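Local coordinates for histone acetyltransferase (Trypanosoma brucei brucei, PDB 6IF4), which probably transfers acetyl groups from acetyl-CoA to lysines of histones and other proteins, and contains a presumed Tudor domain, at residues 39-42 / 43-46; 11-15 / 16-20. All coordinates share one frame; numbering follows the deposited sequence.

Interaction 1 of 2, residues 39-42 / 43-46; sequences VHYV and EQDS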
loop_
_atom_site.group_PDB
_atom_site.type_symbol
_atom_site.label_atom_id
_atom_site.label_comp_id
_atom_site.label_asym_id
_atom_site.label_seq_id
_atom_site.Cartn_x
_atom_site.Cartn_y
_atom_site.Cartn_z
ATOM N N VAL B 39 -3.334 2.023 -0.613
ATOM C CA VAL B 39 -3.565 0.834 0.195
ATOM C C VAL B 39 -4.805 1.047 1.043
ATOM O O VAL B 39 -5.099 2.167 1.482
ATOM C CB VAL B 39 -2.335 0.498 1.065
ATOM C CG1 VAL B 39 -1.053 0.652 0.254
ATOM C CG2 VAL B 39 -2.287 1.357 2.318
ATOM N N HIS B 40 -5.560 -0.025 1.238
ATOM C CA HIS B 40 -6.667 -0.045 2.179
ATOM C C HIS B 40 -6.319 -1.003 3.307
ATOM O O HIS B 40 -5.975 -2.163 3.056
ATOM C CB HIS B 40 -7.970 -0.473 1.496
ATOM C CG HIS B 40 -9.080 -0.777 2.454
ATOM N ND1 HIS B 40 -9.666 0.190 3.243
ATOM C CD2 HIS B 40 -9.714 -1.936 2.749
ATOM C CE1 HIS B 40 -10.607 -0.361 3.988
ATOM N NE2 HIS B 40 -10.658 -1.651 3.707
ATOM N N TYR B 41 -6.388 -0.515 4.540
ATOM C CA TYR B 41 -6.125 -1.361 5.692
ATOM C C TYR B 41 -7.360 -2.211 5.932
ATOM O O TYR B 41 -8.474 -1.693 6.072
ATOM C CB TYR B 41 -5.769 -0.533 6.920
ATOM C CG TYR B 41 -4.514 0.270 6.716
ATOM C CD1 TYR B 41 -3.264 -0.265 7.011
ATOM C CD2 TYR B 41 -4.575 1.558 6.206
ATOM C CE1 TYR B 41 -2.113 0.471 6.811
ATOM C CE2 TYR B 41 -3.438 2.295 6.002
ATOM C CZ TYR B 41 -2.210 1.751 6.307
ATOM O OH TYR B 41 -1.079 2.500 6.101
ATOM N N VAL B 42 -7.148 -3.523 5.974
ATOM C CA VAL B 42 -8.237 -4.487 5.941
ATOM C C VAL B 42 -9.166 -4.345 7.139
ATOM O O VAL B 42 -10.382 -4.539 7.018
ATOM C CB VAL B 42 -7.613 -5.888 5.841
ATOM C CG1 VAL B 42 -8.500 -6.897 6.463
ATOM C CG2 VAL B 42 -7.305 -6.214 4.383
ATOM N N GLU B 43 -8.634 -3.976 8.298
ATOM C CA GLU B 43 -9.429 -3.817 9.506
ATOM C C GLU B 43 -9.504 -2.358 9.942
ATOM O O GLU B 43 -9.590 -2.062 11.137
ATOM C CB GLU B 43 -8.874 -4.695 10.623
ATOM C CG GLU B 43 -9.002 -6.177 10.313
ATOM C CD GLU B 43 -9.016 -7.039 11.553
ATOM O OE1 GLU B 43 -10.117 -7.299 12.077
ATOM O OE2 GLU B 43 -7.928 -7.464 11.993
ATOM N N GLN B 44 -9.468 -1.441 8.978
ATOM C CA GLN B 44 -9.717 -0.033 9.237
ATOM C C GLN B 44 -10.724 0.519 8.237
ATOM O O GLN B 44 -10.938 -0.039 7.159
ATOM C CB GLN B 44 -8.419 0.790 9.175
ATOM C CG GLN B 44 -7.288 0.238 10.026
ATOM C CD GLN B 44 -7.234 0.866 11.405
ATOM O OE1 GLN B 44 -7.746 1.965 11.624
ATOM N NE2 GLN B 44 -6.614 0.165 12.346
ATOM N N ASP B 45 -11.340 1.633 8.616
ATOM C CA ASP B 45 -12.257 2.337 7.731
ATOM C C ASP B 45 -11.515 2.903 6.522
ATOM O O ASP B 45 -10.320 3.203 6.585
ATOM C CB ASP B 45 -12.962 3.465 8.487
ATOM C CG ASP B 45 -14.044 4.127 7.663
ATOM O OD1 ASP B 45 -13.721 5.030 6.863
ATOM O OD2 ASP B 45 -15.222 3.748 7.819
ATOM N N SER B 46 -12.239 3.014 5.400
ATOM C CA SER B 46 -11.711 3.647 4.190
ATOM C C SER B 46 -11.011 4.971 4.472
ATOM O O SER B 46 -10.094 5.355 3.736
ATOM C CB SER B 46 -12.837 3.856 3.176
ATOM O OG SER B 46 -13.349 2.622 2.715
HETATM O O HOH W 1 -7.846 1.829 5.619
#

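Interaction 2 of 2, residues 11-15 / 16-20; sequences YATLH and ETFHA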
loop_
_atom_site.group_PDB
_atom_site.type_symbol
_atom_site.label_atom_id
_atom_site.label_comp_id
_atom_site.label_asym_id
_atom_site.label_seq_id
_atom_site.Cartn_x
_atom_site.Cartn_y
_atom_site.Cartn_z
ATOM N N TYR B 11 1.265 -6.326 3.782
ATOM C CA TYR B 11 1.362 -5.647 5.062
ATOM C C TYR B 11 1.828 -4.224 4.797
ATOM O O TYR B 11 2.753 -4.005 4.010
ATOM C CB TYR B 11 2.343 -6.345 6.004
ATOM C CG TYR B 11 1.848 -7.655 6.579
ATOM C CD1 TYR B 11 0.865 -7.678 7.560
ATOM C CD2 TYR B 11 2.372 -8.864 6.147
ATOM C CE1 TYR B 11 0.414 -8.875 8.091
ATOM C CE2 TYR B 11 1.928 -10.065 6.671
ATOM C CZ TYR B 11 0.950 -10.064 7.641
ATOM O OH TYR B 11 0.506 -11.260 8.161
ATOM N N ALA B 12 1.187 -3.262 5.448
ATOM C CA ALA B 12 1.498 -1.856 5.246
ATOM C C ALA B 12 1.721 -1.189 6.592
ATOM O O ALA B 12 0.984 -1.440 7.550
ATOM C CB ALA B 12 0.382 -1.134 4.483
ATOM N N THR B 13 2.749 -0.350 6.666
ATOM C CA THR B 13 2.981 0.394 7.890
ATOM C C THR B 13 1.886 1.434 8.089
ATOM O O THR B 13 1.354 2.011 7.134
ATOM C CB THR B 13 4.348 1.079 7.872
ATOM O OG1 THR B 13 4.417 1.987 6.766
ATOM C CG2 THR B 13 5.457 0.049 7.759
ATOM N N LEU B 14 1.564 1.676 9.353
ATOM C CA LEU B 14 0.603 2.712 9.714
ATOM C C LEU B 14 0.956 3.126 11.131
ATOM O O LEU B 14 0.708 2.366 12.074
ATOM C CB LEU B 14 -0.830 2.195 9.625
ATOM C CG LEU B 14 -1.926 3.056 10.256
ATOM C CD1 LEU B 14 -2.022 4.396 9.551
ATOM C CD2 LEU B 14 -3.267 2.326 10.220
ATOM N N HIS B 15 1.544 4.311 11.272
ATOM C CA HIS B 15 2.050 4.774 12.560
ATOM C C HIS B 15 3.039 3.763 13.140
ATOM O O HIS B 15 2.892 3.276 14.264
ATOM C CB HIS B 15 0.903 5.079 13.518
ATOM C CG HIS B 15 -0.042 6.115 12.994
ATOM N ND1 HIS B 15 -1.376 5.858 12.759
ATOM C CD2 HIS B 15 0.158 7.408 12.646
ATOM C CE1 HIS B 15 -1.957 6.949 12.297
ATOM N NE2 HIS B 15 -1.049 7.905 12.219
ATOM N N GLU B 16 4.052 3.448 12.330
ATOM C CA GLU B 16 5.172 2.583 12.702
ATOM C C GLU B 16 4.729 1.172 13.089
ATOM O O GLU B 16 5.441 0.462 13.807
ATOM C CB GLU B 16 6.016 3.193 13.827
ATOM C CG GLU B 16 6.331 4.693 13.731
ATOM C CD GLU B 16 5.363 5.566 14.515
ATOM O OE1 GLU B 16 5.399 5.523 15.758
ATOM O OE2 GLU B 16 4.607 6.344 13.886
ATOM N N THR B 17 3.579 0.721 12.592
ATOM C CA THR B 17 3.115 -0.635 12.851
ATOM C C THR B 17 2.601 -1.260 11.561
ATOM O O THR B 17 1.914 -0.602 10.774
ATOM C CB THR B 17 2.016 -0.648 13.927
ATOM O OG1 THR B 17 2.543 -0.119 15.148
ATOM C CG2 THR B 17 1.530 -2.066 14.184
ATOM N N PHE B 18 2.936 -2.532 11.348
ATOM C CA PHE B 18 2.504 -3.235 10.150
ATOM C C PHE B 18 1.094 -3.774 10.351
ATOM O O PHE B 18 0.817 -4.456 11.343
ATOM C CB PHE B 18 3.463 -4.379 9.821
ATOM C CG PHE B 18 4.547 -4.001 8.855
ATOM C CD1 PHE B 18 4.234 -3.642 7.553
ATOM C CD2 PHE B 18 5.876 -4.010 9.243
ATOM C CE1 PHE B 18 5.227 -3.296 6.658
ATOM C CE2 PHE B 18 6.875 -3.663 8.353
ATOM C CZ PHE B 18 6.549 -3.306 7.057
ATOM N N HIS B 19 0.206 -3.475 9.407
ATOM C CA HIS B 19 -1.170 -3.949 9.441
ATOM C C HIS B 19 -1.500 -4.634 8.126
ATOM O O HIS B 19 -1.021 -4.219 7.066
ATOM C CB HIS B 19 -2.151 -2.804 9.698
ATOM C CG HIS B 19 -2.051 -2.225 11.074
ATOM N ND1 HIS B 19 -2.723 -2.755 12.155
ATOM C CD2 HIS B 19 -1.351 -1.168 11.548
ATOM C CE1 HIS B 19 -2.443 -2.047 13.235
ATOM N NE2 HIS B 19 -1.614 -1.076 12.893
ATOM N N ALA B 20 -2.311 -5.689 8.199
ATOM C CA ALA B 20 -2.812 -6.319 6.986
ATOM C C ALA B 20 -3.545 -5.294 6.129
ATOM O O ALA B 20 -4.319 -4.475 6.633
ATOM C CB ALA B 20 -3.741 -7.481 7.332
#

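Interaction 1 of 2, residues 39-42 / 43-46
Tyr41 and Gln44 turn their CG atoms the same way, each opposite its own carbonyl carbon and beside its backbone N; for Gln44 this (chi1 -51°) places CG against the CB of Tyr41, which the backbone of the turn has brought close, whereas for Tyr41 (chi1 -62°) it sends the ring away toward the sheet. The two residues are the first and last of a type I beta turn, by which the chain leaves strand 35-41 of the small antiparallel sheet of this Tudor-like, SH3-related domain. Across the turn Tyr41 CB meets Gln44 CG at 3.5 Å. Beyond CG the glutamine bends, carrying its amide away from the strand, while the tyrosine ring runs off to pack on Leu14, His19 and Leu52. One backbone hydrogen bond closes the turn, from Gln44 N to Tyr41 O at 3.1 Å. At the corners Val42 and Glu43 aim their CB atoms outward, and Val42 CG1 passes Glu43 CG at 3.9 Å.

His40 projects from the strand to the returning chain. Its CG lies anti to the backbone N (chi1 168°), which carries the imidazole out until CE1 comes 3.2 Å from Gln44 O, an oblique approach. Separately, the backbone of Asp45 and Ser46 lies at the edge of the ring, and a hydrogen bond from ND1 to Asp49 further along the loop fixes how the ring is turned. On the strand side of the turn bond, a water bridges the two arms, accepting from Tyr41 N and donating to Asp45 O, each bond 3.0 Å long.

Interaction 2 of 2, residues 11-15 / 16-20
Thr13 and Phe18 run alongside one another from the same face of a beta hairpin, and the threonine methyl lies over the phenyl ring. This is a CH-pi contact: Thr13 CG2 is 3.7 Å from the centroid of the Phe18 ring, displaced toward the rim. The torsion of Phe18 (chi1 -93°) swings its ring across toward strand 9-13, where CD1 reaches Tyr11 CB at 3.6 Å and the peptide N of Ala12 comes up at the ring edge, in its plane. Tyr11 lies on the same face, but its ring extends toward Ala20, with CE1 lying 4.4 Å from Ala20 CB. Arg58 of strand 57-59 adds a cation-pi contact to Phe18.

Ala12 and His19 point to the other face. The imidazole of His19 leans obliquely toward the tip of the hairpin, placing CD2 3.9 Å from Leu14 CB.

Between the faces, the backbones of Ala12 and His19 make a hydrogen-bonded antiparallel pair, with two nearly straight 2.9 Å bonds, Ala12 N to His19 O and His19 N to Ala12 O. The tip is a tight two-residue turn in which His15 and Glu16 both have positive phi, close to a type I' turn. It is closed by Leu14 N to Thr17 O at 2.7 Å and by a weak return bond, Thr17 N to Leu14 O. Glu16 bends at chi2, folding its carboxylate back beside the backbone of His15. Tyr11, Thr13 and Ala20 turn backbone groups to neighbouring parts of the sheet. Contact on the face of Tyr11, Thr13 and Phe18 is largely apolar; the methyl and Arg58 probably both draw on the phenyl pi electrons.

From the N terminus, interaction 2 comes first: the chain runs up strand 9-13, reverses at the tip and returns along strand 18-28, closing a hairpin. Strand 35-41 then pairs with the far side of strand 18-28 and ends in interaction 1, which turns the chain toward strand 50-53. The two turns are in series; neither encloses nor crosses the other. They nevertheless touch, since Tyr41 OH makes a probable hydrogen bond to Thr13 O at 2.7 Å and Tyr41 CE1 packs against Leu14 CB, while Val42 N makes a probable hydrogen bond to Ala20 O. Tyr41 thereby ties the end of strand 35-41 to the tip of the hairpin formed by strands 9-13 and 18-28.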